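Local coordinates for OxyA protein (Actinoplanes teichomyceticus, PDB 5HH3) that is a heme-dependent cytochrome P450 monooxygenase that probably carries out a phenolic coupling step in the biosynthesis of glycopeptide antibiotics, at residues D128-I133 with P144-S149. Sequence-based numbering, arbitrary orientation.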
loop_
_atom_site.group_PDB
_atom_site.type_symbol
_atom_site.label_atom_id
_atom_site.label_comp_id
_atom_site.label_asym_id
_atom_site.label_seq_id
_atom_site.Cartn_x
_atom_site.Cartn_y
_atom_site.Cartn_z
ATOM N N ASP B 128 1.705 36.728 16.789
ATOM C CA ASP B 128 2.496 36.038 17.831
ATOM C C ASP B 128 3.573 35.136 17.210
ATOM O O ASP B 128 4.726 35.164 17.620
ATOM C CB ASP B 128 1.600 35.205 18.772
ATOM C CG ASP B 128 0.708 36.061 19.670
ATOM O OD1 ASP B 128 1.113 37.180 20.057
ATOM O OD2 ASP B 128 -0.411 35.604 20.000
ATOM N N SER B 129 3.204 34.353 16.203
ATOM C CA SER B 129 4.170 33.499 15.516
ATOM C C SER B 129 5.309 34.328 14.895
ATOM O O SER B 129 6.477 33.944 14.978
ATOM C CB SER B 129 3.475 32.627 14.451
ATOM O OG SER B 129 2.570 31.719 15.084
ATOM N N LEU B 130 4.964 35.465 14.290
ATOM C CA LEU B 130 5.967 36.355 13.668
ATOM C C LEU B 130 6.855 37.058 14.700
ATOM O O LEU B 130 8.057 37.226 14.468
ATOM C CB LEU B 130 5.299 37.370 12.724
ATOM C CG LEU B 130 4.591 36.773 11.500
ATOM C CD1 LEU B 130 3.650 37.773 10.855
ATOM C CD2 LEU B 130 5.582 36.279 10.479
ATOM N N ASP B 131 6.279 37.435 15.842
ATOM C CA ASP B 131 7.072 37.966 16.965
ATOM C C ASP B 131 8.094 36.933 17.446
ATOM O O ASP B 131 9.243 37.278 17.678
ATOM C CB ASP B 131 6.181 38.408 18.155
ATOM C CG ASP B 131 5.351 39.661 17.854
ATOM O OD1 ASP B 131 5.565 40.279 16.796
ATOM O OD2 ASP B 131 4.473 40.030 18.673
ATOM N N ALA B 132 7.671 35.676 17.605
ATOM C CA ALA B 132 8.586 34.600 18.031
ATOM C C ALA B 132 9.721 34.342 17.016
ATOM O O ALA B 132 10.849 34.082 17.403
ATOM C CB ALA B 132 7.812 33.306 18.278
ATOM N N ILE B 133 9.405 34.393 15.725
ATOM C CA ILE B 133 10.413 34.241 14.657
ATOM C C ILE B 133 11.410 35.389 14.747
ATOM O O ILE B 133 12.620 35.171 14.739
ATOM C CB ILE B 133 9.764 34.201 13.239
ATOM C CG1 ILE B 133 8.995 32.892 13.044
ATOM C CG2 ILE B 133 10.821 34.352 12.144
ATOM C CD1 ILE B 133 8.030 32.904 11.877
ATOM N N PRO B 144 8.753 24.556 11.009
ATOM C CA PRO B 144 8.209 24.568 12.377
ATOM C C PRO B 144 7.731 25.938 12.869
ATOM O O PRO B 144 6.673 26.013 13.488
ATOM C CB PRO B 144 9.371 24.070 13.239
ATOM C CG PRO B 144 10.585 24.362 12.441
ATOM C CD PRO B 144 10.186 24.210 11.011
ATOM N N ARG B 145 8.476 27.002 12.573
ATOM C CA ARG B 145 8.224 28.306 13.202
ATOM C C ARG B 145 7.124 29.155 12.578
ATOM O O ARG B 145 6.593 30.032 13.246
ATOM C CB ARG B 145 9.513 29.129 13.307
ATOM C CG ARG B 145 10.662 28.380 13.945
ATOM C CD ARG B 145 10.274 27.887 15.320
ATOM N NE ARG B 145 11.438 27.345 16.007
ATOM C CZ ARG B 145 11.635 27.330 17.326
ATOM N NH1 ARG B 145 10.774 27.869 18.185
ATOM N NH2 ARG B 145 12.737 26.777 17.783
ATOM N N PHE B 146 6.799 28.931 11.316
ATOM C CA PHE B 146 5.695 29.638 10.685
ATOM C C PHE B 146 4.584 28.638 10.361
ATOM O O PHE B 146 3.461 28.773 10.857
ATOM C CB PHE B 146 6.197 30.391 9.449
ATOM C CG PHE B 146 5.133 31.145 8.697
ATOM C CD1 PHE B 146 4.528 32.262 9.253
ATOM C CD2 PHE B 146 4.777 30.767 7.401
ATOM C CE1 PHE B 146 3.566 32.976 8.563
ATOM C CE2 PHE B 146 3.814 31.482 6.699
ATOM C CZ PHE B 146 3.205 32.587 7.289
ATOM N N GLY B 147 4.890 27.619 9.563
ATOM C CA GLY B 147 3.867 26.659 9.169
ATOM C C GLY B 147 3.178 25.987 10.340
ATOM O O GLY B 147 1.957 26.128 10.526
ATOM N N TRP B 148 3.961 25.290 11.158
ATOM C CA TRP B 148 3.388 24.515 12.259
ATOM C C TRP B 148 2.913 25.353 13.448
ATOM O O TRP B 148 1.879 25.046 14.047
ATOM C CB TRP B 148 4.354 23.405 12.691
ATOM C CG TRP B 148 4.195 22.270 11.757
ATOM C CD1 TRP B 148 4.987 21.941 10.683
ATOM C CD2 TRP B 148 3.092 21.373 11.731
ATOM N NE1 TRP B 148 4.465 20.866 10.032
ATOM C CE2 TRP B 148 3.296 20.494 10.647
ATOM C CE3 TRP B 148 1.954 21.212 12.540
ATOM C CZ2 TRP B 148 2.412 19.446 10.357
ATOM C CZ3 TRP B 148 1.071 20.181 12.249
ATOM C CH2 TRP B 148 1.311 19.302 11.167
ATOM N N SER B 149 3.643 26.418 13.749
ATOM C CA SER B 149 3.275 27.341 14.823
ATOM C C SER B 149 1.887 27.904 14.566
ATOM O O SER B 149 1.019 27.840 15.433
ATOM C CB SER B 149 4.291 28.490 14.926
ATOM O OG SER B 149 3.867 29.448 15.860
HETATM O O HOH W 1 6.793 31.242 15.689
#
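S129 lies level with S149, and I133 with R145, where helix 112-136 and helix 142-159 run side by side in nearly opposite directions, their local axes at 163° and 9.4 Å apart. The second helix widens into a pi-type turn at 144-148, where the S149 N to P144 O bond is weak. Both serines point into the interface, and their hydroxyl oxygens lie at hydrogen-bonding distance, S129 OG to S149 OG 2.7 Å. S129 OG sits beside its own backbone N (chi1 -65°), the rotamer in which it meets both S149 OG and, one turn back, V125 O, to which it also hydrogen-bonds. Next to this pair, a water donates to S129 O at 2.8 Å and to R145 O at 2.7 Å, bridging the two backbones; its link to S149 OG is weak. I133 closes the other end: its CD1 packs 3.5 Å from R145 O and 3.9 Å from F146 CB, while CG1 rests against R145 CB, the two side chains running in opposite directions. L130 CD2 approaches F146 CE1 obliquely at 4.3 Å, and both residues reach L365 on helix 351-368. Away from the heme contacts, then, the pi-type turn pairs S149 N with P144 O rather than R145 O, and the water donates to R145 O instead; polar atoms between the helices are met locally, beside an apolar layer continuing into helix 351-368.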